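Local coordinates for protein beta-mannosidase (Trichoderma harzianum, PDB 4CVU) that probably hydrolyses terminal non-reducing beta-D-mannose residues of oligosaccharides, as a fungal member of glycoside hydrolase family 2, at residues Tyr89-Ile94 against Asp149-Ile154; Asp102-Leu107 against Asp138-Leu143; Glu754-Ser759 against Thr800-Thr805. One frame throughout, in Å; residues are numbered along the deposited sequence.

Overall arrangement
Interactions 1 and 2 belong to the same galactose-binding-like domain, a beta sandwich near the start of the chain, and their centres lie about 15 Å apart. Interaction 1 sits in one sheet and interaction 2 at the margin of the facing one. They meet where Leu152 CD1 packs on Leu107 CD1 at 3.9 Å and Pro150 CG on Leu143 CD1 at 4.0 Å. Interaction 3 lies in the Ig/CBM-like domain beyond the centre of the chain, its centre about 68 Å from that of interaction 1 and about 70 Å from that of interaction 2. A glycan N-acetylglucosamine comes within about 7 Å of the Ile154 side chain, and a sodium ion within about 3 Å of the Glu754 side chain.

Interaction 1: Tyr89-Ile94 against Asp149-Ile154; sequences YTSKPI and DPVLSI
Ser91 holds Leu152 through both its backbone and its side chain. Ser91 N-H bonds Leu152 O at 2.9 Å, while Ser91 OG accepts the N-H of Leu152 at 3.1 Å. The hydroxyl stands between the backbone N and the carbonyl carbon (chi1 82°), which places OG within reach of that N-H. OG passes its own proton to Lys92 O at 2.7 Å, above the carbonyl plane. An alanine here would probably leave the Leu152 N-H and Lys92 O without the hydroxyl that joins them.

Val151 faces Thr90 to Pro93 with two branches: CG1, anti to the backbone N (chi1 163°), touches Thr90 CG2 at 3.7 Å and Ser91 O, and Val151 CG2 lies beside Pro93 CD at 3.9 Å. Further on, Pro93 CB abuts Asp149 CB, and Ile94 reaches across with CD1 to Leu152 CB at 4.2 Å. At the other end Tyr89 and Ile154 form a regular antiparallel hydrogen-bonded pair; the Tyr89 ring turns from the contact, its OH bonded to Asp60.

The pair lies inside an antiparallel sheet of the galactose-binding-like domain, with strand 38-41 beyond Tyr89-Ser91 and strand 116-120 beyond Leu152-Ile154. Because a serine hydroxyl does the work of a backbone carbonyl, the two chains stay bonded past the regular pairs, and Pro150 O takes the N-H of Ile94.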
loop_
_atom_site.group_PDB
_atom_site.type_symbol
_atom_site.label_atom_id
_atom_site.label_comp_id
_atom_site.label_asym_id
_atom_site.label_seq_id
_atom_site.Cartn_x
_atom_site.Cartn_y
_atom_site.Cartn_z
ATOM N N TYR A 89 21.134 21.481 7.042
ATOM C CA TYR A 89 20.773 22.156 5.778
ATOM C C TYR A 89 21.928 23.075 5.360
ATOM O O TYR A 89 22.268 24.014 6.079
ATOM C CB TYR A 89 19.481 22.966 5.967
ATOM C CG TYR A 89 18.217 22.110 5.861
ATOM C CD1 TYR A 89 17.881 21.199 6.854
ATOM C CD2 TYR A 89 17.374 22.225 4.763
ATOM C CE1 TYR A 89 16.751 20.408 6.739
ATOM C CE2 TYR A 89 16.235 21.470 4.652
ATOM C CZ TYR A 89 15.917 20.549 5.631
ATOM O OH TYR A 89 14.769 19.761 5.473
ATOM N N THR A 90 22.534 22.811 4.204
ATOM C CA THR A 90 23.704 23.582 3.751
ATOM C C THR A 90 23.451 24.162 2.377
ATOM O O THR A 90 23.066 23.427 1.472
ATOM C CB THR A 90 24.935 22.667 3.657
ATOM O OG1 THR A 90 25.162 22.093 4.943
ATOM C CG2 THR A 90 26.182 23.445 3.198
ATOM N N SER A 91 23.699 25.467 2.223
ATOM C CA SER A 91 23.606 26.121 0.908
ATOM C C SER A 91 24.854 25.950 0.077
ATOM O O SER A 91 25.923 25.644 0.595
ATOM C CB SER A 91 23.341 27.630 1.038
ATOM O OG SER A 91 24.536 28.358 1.288
ATOM N N LYS A 92 24.706 26.175 -1.221
ATOM C CA LYS A 92 25.834 26.410 -2.083
ATOM C C LYS A 92 26.320 27.826 -1.756
ATOM O O LYS A 92 25.563 28.627 -1.185
ATOM C CB LYS A 92 25.435 26.336 -3.551
ATOM C CG LYS A 92 24.905 24.992 -3.986
ATOM C CD LYS A 92 25.952 23.901 -3.843
ATOM C CE LYS A 92 25.688 22.767 -4.817
ATOM N NZ LYS A 92 26.685 21.684 -4.629
ATOM N N PRO A 93 27.575 28.138 -2.114
ATOM C CA PRO A 93 28.064 29.502 -1.929
ATOM C C PRO A 93 27.062 30.524 -2.462
ATOM O O PRO A 93 26.615 30.390 -3.609
ATOM C CB PRO A 93 29.363 29.501 -2.730
ATOM C CG PRO A 93 29.882 28.115 -2.556
ATOM C CD PRO A 93 28.657 27.215 -2.504
ATOM N N ILE A 94 26.691 31.502 -1.615
ATOM C CA ILE A 94 25.680 32.517 -1.955
ATOM C C ILE A 94 26.341 33.642 -2.740
ATOM O O ILE A 94 27.292 34.261 -2.267
ATOM C CB ILE A 94 24.988 33.101 -0.694
ATOM C CG1 ILE A 94 24.350 31.986 0.139
ATOM C CG2 ILE A 94 23.924 34.127 -1.080
ATOM C CD1 ILE A 94 23.662 32.462 1.400
ATOM N N ASP A 149 32.583 33.353 -1.688
ATOM C CA ASP A 149 31.135 33.433 -1.470
ATOM C C ASP A 149 30.689 32.604 -0.263
ATOM O O ASP A 149 31.102 31.457 -0.114
ATOM C CB ASP A 149 30.377 32.960 -2.713
ATOM C CG ASP A 149 30.351 34.001 -3.828
ATOM O OD1 ASP A 149 31.097 35.014 -3.761
ATOM O OD2 ASP A 149 29.565 33.799 -4.783
ATOM N N PRO A 150 29.836 33.182 0.597
ATOM C CA PRO A 150 29.583 32.535 1.882
ATOM C C PRO A 150 28.586 31.374 1.795
ATOM O O PRO A 150 27.625 31.429 1.037
ATOM C CB PRO A 150 29.057 33.676 2.748
ATOM C CG PRO A 150 28.431 34.628 1.801
ATOM C CD PRO A 150 29.125 34.472 0.475
ATOM N N VAL A 151 28.864 30.323 2.558
ATOM C CA VAL A 151 27.979 29.188 2.697
ATOM C C VAL A 151 27.236 29.379 4.015
ATOM O O VAL A 151 27.850 29.672 5.060
ATOM C CB VAL A 151 28.772 27.864 2.696
ATOM C CG1 VAL A 151 27.951 26.717 3.242
ATOM C CG2 VAL A 151 29.259 27.556 1.284
ATOM N N LEU A 152 25.916 29.272 3.936
ATOM C CA LEU A 152 25.046 29.248 5.103
ATOM C C LEU A 152 24.685 27.810 5.416
ATOM O O LEU A 152 24.210 27.090 4.533
ATOM C CB LEU A 152 23.772 30.035 4.817
ATOM C CG LEU A 152 22.671 30.009 5.877
ATOM C CD1 LEU A 152 23.161 30.490 7.235
ATOM C CD2 LEU A 152 21.527 30.879 5.379
ATOM N N SER A 153 24.931 27.386 6.653
ATOM C CA SER A 153 24.545 26.066 7.080
ATOM C C SER A 153 23.797 26.152 8.391
ATOM O O SER A 153 24.104 27.015 9.226
ATOM C CB SER A 153 25.744 25.130 7.210
ATOM O OG SER A 153 26.440 25.362 8.409
ATOM N N ILE A 154 22.818 25.257 8.546
ATOM C CA ILE A 154 21.974 25.201 9.726
ATOM C C ILE A 154 21.905 23.764 10.237
ATOM O O ILE A 154 21.222 22.892 9.656
ATOM C CB ILE A 154 20.551 25.735 9.435
ATOM C CG1 ILE A 154 20.612 27.004 8.584
ATOM C CG2 ILE A 154 19.815 26.016 10.738
ATOM C CD1 ILE A 154 19.265 27.492 8.122
#

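Interaction 2: Asp102-Leu107 against Asp138-Leu143; sequences DIATWL and DVSSAL
The indole of Trp106 carries Asp138 on one face: Asp138 CB stands 3.8 Å from the centroid of the six-membered ring, displaced toward the rim, in a CH-pi contact. The backbone N of Asp138 lies 3.5 Å from Trp106 CE3. Asp138 CG is anti to the backbone N (chi1 -168°), beside the carbonyl carbon; OD2 comes to Trp106 CZ2 at 3.7 Å, the carboxylate plane turned 38° from the ring. The two residues form an antiparallel non-hydrogen-bonded pair at the outer strand of a sheet of the galactose-binding-like domain, where the chain runs on into helix 140-145.

The other oxygen, Asp138 OD1, takes Ser140 OG on its syn lone pair at 2.9 Å, and the Ser140 N-H reaches it nearly end-on to the C-O bond, closing an Asx turn. Ser140 OG, its proton given to OD1, accepts the N-H of Thr105 at 3.0 Å in an almost straight bond (169°). Val139, at the helix N-cap, gives its N-H to Thr105 O.

Val139 CG2 meets Thr105 CG2 at 3.5 Å. The Val139 and Leu107 side chains cross at about a right angle, with Val139 CG1 3.7 Å from Leu107 CD1. Leu143 CD2 rests on Thr105 OG1, whose polar partner is Gln219.

Two donors from Ser140 would tend to stabilise the ionised Asp138 carboxylate, while the bonds of Thr105 to Ser140 OG and Val139 N tie the helix start to strand 103-109.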
loop_
_atom_site.group_PDB
_atom_site.type_symbol
_atom_site.label_atom_id
_atom_site.label_comp_id
_atom_site.label_asym_id
_atom_site.label_seq_id
_atom_site.Cartn_x
_atom_site.Cartn_y
_atom_site.Cartn_z
ATOM N N ASP A 102 30.026 49.745 4.236
ATOM C CA ASP A 102 28.885 50.681 4.409
ATOM C C ASP A 102 27.546 49.938 4.646
ATOM O O ASP A 102 26.501 50.579 4.857
ATOM C CB ASP A 102 28.717 51.571 3.152
ATOM C CG ASP A 102 29.489 52.889 3.232
ATOM O OD1 ASP A 102 30.439 53.019 4.006
ATOM O OD2 ASP A 102 29.136 53.805 2.496
ATOM N N ILE A 103 27.588 48.603 4.611
ATOM C CA ILE A 103 26.384 47.767 4.487
ATOM C C ILE A 103 26.232 46.774 5.645
ATOM O O ILE A 103 27.195 46.157 6.072
ATOM C CB ILE A 103 26.401 47.056 3.113
ATOM C CG1 ILE A 103 25.840 48.006 2.056
ATOM C CG2 ILE A 103 25.605 45.758 3.135
ATOM C CD1 ILE A 103 26.239 47.664 0.644
ATOM N N ALA A 104 25.015 46.646 6.159
ATOM C CA ALA A 104 24.717 45.671 7.200
ATOM C C ALA A 104 24.013 44.462 6.555
ATOM O O ALA A 104 23.026 44.630 5.835
ATOM C CB ALA A 104 23.839 46.277 8.280
ATOM N N THR A 105 24.527 43.262 6.831
ATOM C CA THR A 105 23.968 42.030 6.286
ATOM C C THR A 105 23.344 41.227 7.412
ATOM O O THR A 105 24.041 40.815 8.333
ATOM C CB THR A 105 25.059 41.187 5.602
ATOM O OG1 THR A 105 25.693 41.955 4.564
ATOM C CG2 THR A 105 24.473 39.915 4.970
ATOM N N TRP A 106 22.030 40.987 7.306
ATOM C CA TRP A 106 21.273 40.223 8.298
ATOM C C TRP A 106 20.725 38.903 7.736
ATOM O O TRP A 106 20.346 38.817 6.572
ATOM C CB TRP A 106 20.089 41.054 8.805
ATOM C CG TRP A 106 20.484 42.243 9.615
ATOM C CD1 TRP A 106 20.806 43.490 9.142
ATOM C CD2 TRP A 106 20.593 42.313 11.041
ATOM N NE1 TRP A 106 21.108 44.332 10.187
ATOM C CE2 TRP A 106 20.990 43.637 11.365
ATOM C CE3 TRP A 106 20.409 41.391 12.074
ATOM C CZ2 TRP A 106 21.197 44.057 12.687
ATOM C CZ3 TRP A 106 20.596 41.791 13.375
ATOM C CH2 TRP A 106 21.009 43.129 13.682
ATOM N N LEU A 107 20.695 37.889 8.591
ATOM C CA LEU A 107 19.885 36.692 8.353
ATOM C C LEU A 107 18.570 36.893 9.085
ATOM O O LEU A 107 18.556 37.198 10.280
ATOM C CB LEU A 107 20.579 35.435 8.887
ATOM C CG LEU A 107 21.976 35.129 8.356
ATOM C CD1 LEU A 107 22.546 33.884 9.015
ATOM C CD2 LEU A 107 21.943 34.968 6.852
ATOM N N ASP A 138 23.193 39.363 12.736
ATOM C CA ASP A 138 24.048 40.259 11.961
ATOM C C ASP A 138 25.300 39.492 11.537
ATOM O O ASP A 138 26.131 39.163 12.371
ATOM C CB ASP A 138 24.407 41.491 12.801
ATOM C CG ASP A 138 25.050 42.613 11.973
ATOM O OD1 ASP A 138 25.706 42.331 10.935
ATOM O OD2 ASP A 138 24.889 43.791 12.386
ATOM N N VAL A 139 25.426 39.213 10.244
ATOM C CA VAL A 139 26.577 38.454 9.720
ATOM C C VAL A 139 27.593 39.325 8.964
ATOM O O VAL A 139 28.422 38.803 8.198
ATOM C CB VAL A 139 26.156 37.257 8.815
ATOM C CG1 VAL A 139 25.311 36.268 9.603
ATOM C CG2 VAL A 139 25.418 37.729 7.566
ATOM N N SER A 140 27.560 40.633 9.206
ATOM C CA SER A 140 28.421 41.553 8.463
ATOM C C SER A 140 29.895 41.178 8.556
ATOM O O SER A 140 30.604 41.178 7.545
ATOM C CB SER A 140 28.208 42.989 8.949
ATOM O OG SER A 140 26.944 43.461 8.523
ATOM N N SER A 141 30.341 40.841 9.765
ATOM C CA SER A 141 31.760 40.555 10.010
ATOM C C SER A 141 32.178 39.175 9.484
ATOM O O SER A 141 33.286 38.996 9.013
ATOM C CB SER A 141 32.105 40.710 11.506
ATOM O OG SER A 141 31.509 39.705 12.305
ATOM N N ALA A 142 31.282 38.192 9.554
ATOM C CA ALA A 142 31.552 36.885 8.948
ATOM C C ALA A 142 31.735 37.046 7.439
ATOM O O ALA A 142 32.665 36.501 6.861
ATOM C CB ALA A 142 30.423 35.921 9.250
ATOM N N LEU A 143 30.859 37.828 6.819
ATOM C CA LEU A 143 30.955 38.113 5.392
ATOM C C LEU A 143 32.284 38.787 5.045
ATOM O O LEU A 143 32.916 38.435 4.056
ATOM C CB LEU A 143 29.773 38.987 4.949
ATOM C CG LEU A 143 29.729 39.508 3.507
ATOM C CD1 LEU A 143 29.805 38.369 2.511
ATOM C CD2 LEU A 143 28.471 40.328 3.260
#

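Interaction 3: Glu754-Ser759 against Thr800-Thr805; sequences EIWVTS and TTQIIT
Gln802 lies extended over the indole of Trp756 and touches it nearly all the way along. CB stands over the centre of the six-membered ring, 3.6 Å from its centroid and only 4° off the normal, a CH-pi contact. Gln802 CG, placed anti to the backbone N (chi1 -163°), comes next, near the CE2-NE1 side, 3.6 Å from Trp756 CE2. CD passes close to CZ2, and the amide plane turns just 19° from the ring. At the tip the branches part: Gln802 OE1 settles at 3.4 Å from Trp756 CZ2, while NE2 packs against CG and CD of Glu754, too far from its oxygens to bond them. Glu754 is engaged otherwise: its OE1 takes the N-H of Trp756 NE1 at 3.0 Å, in the ring plane and on the anti side of the carboxylate, though tilted out of the carboxylate plane. Arg692 adds a cation-pi contact to Trp756.

Between these antiparallel strands of the Ig-like sandwich sits a classic beta bulge. The carbonyl of Ile755 accepts the N-H of Ile803, nearly in line with the C=O bond. It also takes that of Ile804, in plane on a lone pair, with Ile804 N 3.3 Å from Ile755 O. Ile803 and Ile804 both face Ile755, and Ile803 CD1 lies between Val757 CG2 at 3.8 Å and Ile755 CG2. Ile755 CD1 lies against Ile804 CB, and this apolar face packs on Val769, Leu771 and Phe793 of the opposing sheet.

Farther along, Thr800 OG1 and Thr758 OG1 share a hydrogen bond of 2.7 Å whose donor could be either. Thr800 CG2 touches Trp756 CE3 at 3.7 Å, and Arg692, from helix 664-692, touches both threonine side chains.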
loop_
_atom_site.group_PDB
_atom_site.type_symbol
_atom_site.label_atom_id
_atom_site.label_comp_id
_atom_site.label_asym_id
_atom_site.label_seq_id
_atom_site.Cartn_x
_atom_site.Cartn_y
_atom_site.Cartn_z
ATOM N N GLU A 754 -39.764 14.507 24.024
ATOM C CA GLU A 754 -39.946 15.963 23.961
ATOM C C GLU A 754 -39.356 16.458 22.667
ATOM O O GLU A 754 -38.317 15.970 22.256
ATOM C CB GLU A 754 -39.247 16.669 25.107
ATOM C CG GLU A 754 -39.773 16.248 26.474
ATOM C CD GLU A 754 -39.136 17.012 27.623
ATOM O OE1 GLU A 754 -38.181 17.771 27.403
ATOM O OE2 GLU A 754 -39.599 16.845 28.776
ATOM N N ILE A 755 -40.042 17.396 22.011
ATOM C CA ILE A 755 -39.479 18.094 20.862
ATOM C C ILE A 755 -39.401 19.585 21.170
ATOM O O ILE A 755 -40.385 20.215 21.566
ATOM C CB ILE A 755 -40.270 17.857 19.571
ATOM C CG1 ILE A 755 -40.295 16.356 19.283
ATOM C CG2 ILE A 755 -39.587 18.578 18.415
ATOM C CD1 ILE A 755 -41.450 15.919 18.462
ATOM N N TRP A 756 -38.206 20.133 21.000
ATOM C CA TRP A 756 -37.942 21.543 21.233
ATOM C C TRP A 756 -37.465 22.176 19.958
ATOM O O TRP A 756 -36.770 21.522 19.161
ATOM C CB TRP A 756 -36.832 21.691 22.260
ATOM C CG TRP A 756 -37.168 21.196 23.619
ATOM C CD1 TRP A 756 -37.353 19.917 23.998
ATOM C CD2 TRP A 756 -37.308 21.992 24.789
ATOM N NE1 TRP A 756 -37.602 19.855 25.354
ATOM C CE2 TRP A 756 -37.569 21.123 25.861
ATOM C CE3 TRP A 756 -37.187 23.362 25.046
ATOM C CZ2 TRP A 756 -37.752 21.576 27.170
ATOM C CZ3 TRP A 756 -37.378 23.817 26.343
ATOM C CH2 TRP A 756 -37.663 22.924 27.393
ATOM N N VAL A 757 -37.825 23.445 19.771
ATOM C CA VAL A 757 -37.300 24.249 18.679
ATOM C C VAL A 757 -36.308 25.286 19.241
ATOM O O VAL A 757 -36.635 26.043 20.186
ATOM C CB VAL A 757 -38.413 24.956 17.896
ATOM C CG1 VAL A 757 -37.833 25.948 16.900
ATOM C CG2 VAL A 757 -39.307 23.948 17.173
ATOM N N THR A 758 -35.128 25.357 18.622
ATOM C CA THR A 758 -34.040 26.207 19.112
ATOM C C THR A 758 -33.511 27.058 17.979
ATOM O O THR A 758 -33.338 26.560 16.881
ATOM C CB THR A 758 -32.884 25.347 19.696
ATOM O OG1 THR A 758 -33.356 24.579 20.808
ATOM C CG2 THR A 758 -31.750 26.225 20.178
ATOM N N SER A 759 -33.259 28.341 18.247
ATOM C CA SER A 759 -32.864 29.304 17.202
ATOM C C SER A 759 -31.682 30.125 17.663
ATOM O O SER A 759 -31.681 30.573 18.798
ATOM C CB SER A 759 -34.036 30.251 16.875
ATOM O OG SER A 759 -33.609 31.339 16.089
ATOM N N THR A 800 -34.912 28.903 23.018
ATOM C CA THR A 800 -35.514 27.609 22.714
ATOM C C THR A 800 -36.978 27.630 23.164
ATOM O O THR A 800 -37.350 28.476 23.968
ATOM C CB THR A 800 -34.735 26.486 23.412
ATOM O OG1 THR A 800 -35.040 25.235 22.799
ATOM C CG2 THR A 800 -35.055 26.442 24.919
ATOM N N THR A 801 -37.801 26.716 22.636
ATOM C CA THR A 801 -39.194 26.555 23.111
ATOM C C THR A 801 -39.649 25.112 22.987
ATOM O O THR A 801 -39.375 24.466 21.983
ATOM C CB THR A 801 -40.154 27.498 22.325
ATOM O OG1 THR A 801 -41.476 27.411 22.842
ATOM C CG2 THR A 801 -40.193 27.168 20.858
ATOM N N GLN A 802 -40.348 24.601 23.997
ATOM C CA GLN A 802 -40.856 23.234 23.943
ATOM C C GLN A 802 -42.199 23.159 23.192
ATOM O O GLN A 802 -43.149 23.840 23.557
ATOM C CB GLN A 802 -40.996 22.650 25.342
ATOM C CG GLN A 802 -41.112 21.122 25.321
ATOM C CD GLN A 802 -41.355 20.517 26.681
ATOM O OE1 GLN A 802 -41.107 21.129 27.686
ATOM N NE2 GLN A 802 -41.828 19.308 26.704
ATOM N N ILE A 803 -42.265 22.327 22.148
ATOM C CA ILE A 803 -43.450 22.266 21.278
ATOM C C ILE A 803 -44.251 20.964 21.386
ATOM O O ILE A 803 -45.409 20.940 21.043
ATOM C CB ILE A 803 -43.105 22.534 19.788
ATOM C CG1 ILE A 803 -42.129 21.500 19.218
ATOM C CG2 ILE A 803 -42.535 23.922 19.620
ATOM C CD1 ILE A 803 -42.142 21.456 17.696
ATOM N N ILE A 804 -43.622 19.885 21.846
ATOM C CA ILE A 804 -44.297 18.597 22.000
ATOM C C ILE A 804 -43.792 17.903 23.262
ATOM O O ILE A 804 -42.598 17.914 23.557
ATOM C CB ILE A 804 -44.019 17.649 20.797
ATOM C CG1 ILE A 804 -44.738 18.106 19.512
ATOM C CG2 ILE A 804 -44.409 16.220 21.139
ATOM C CD1 ILE A 804 -46.255 17.995 19.551
ATOM N N THR A 805 -44.704 17.308 24.006
ATOM C CA THR A 805 -44.331 16.311 24.980
ATOM C C THR A 805 -45.270 15.122 24.841
ATOM O O THR A 805 -46.471 15.313 24.646
ATOM C CB THR A 805 -44.352 16.855 26.414
ATOM O OG1 THR A 805 -43.711 15.913 27.283
ATOM C CG2 THR A 805 -45.763 17.126 26.909
#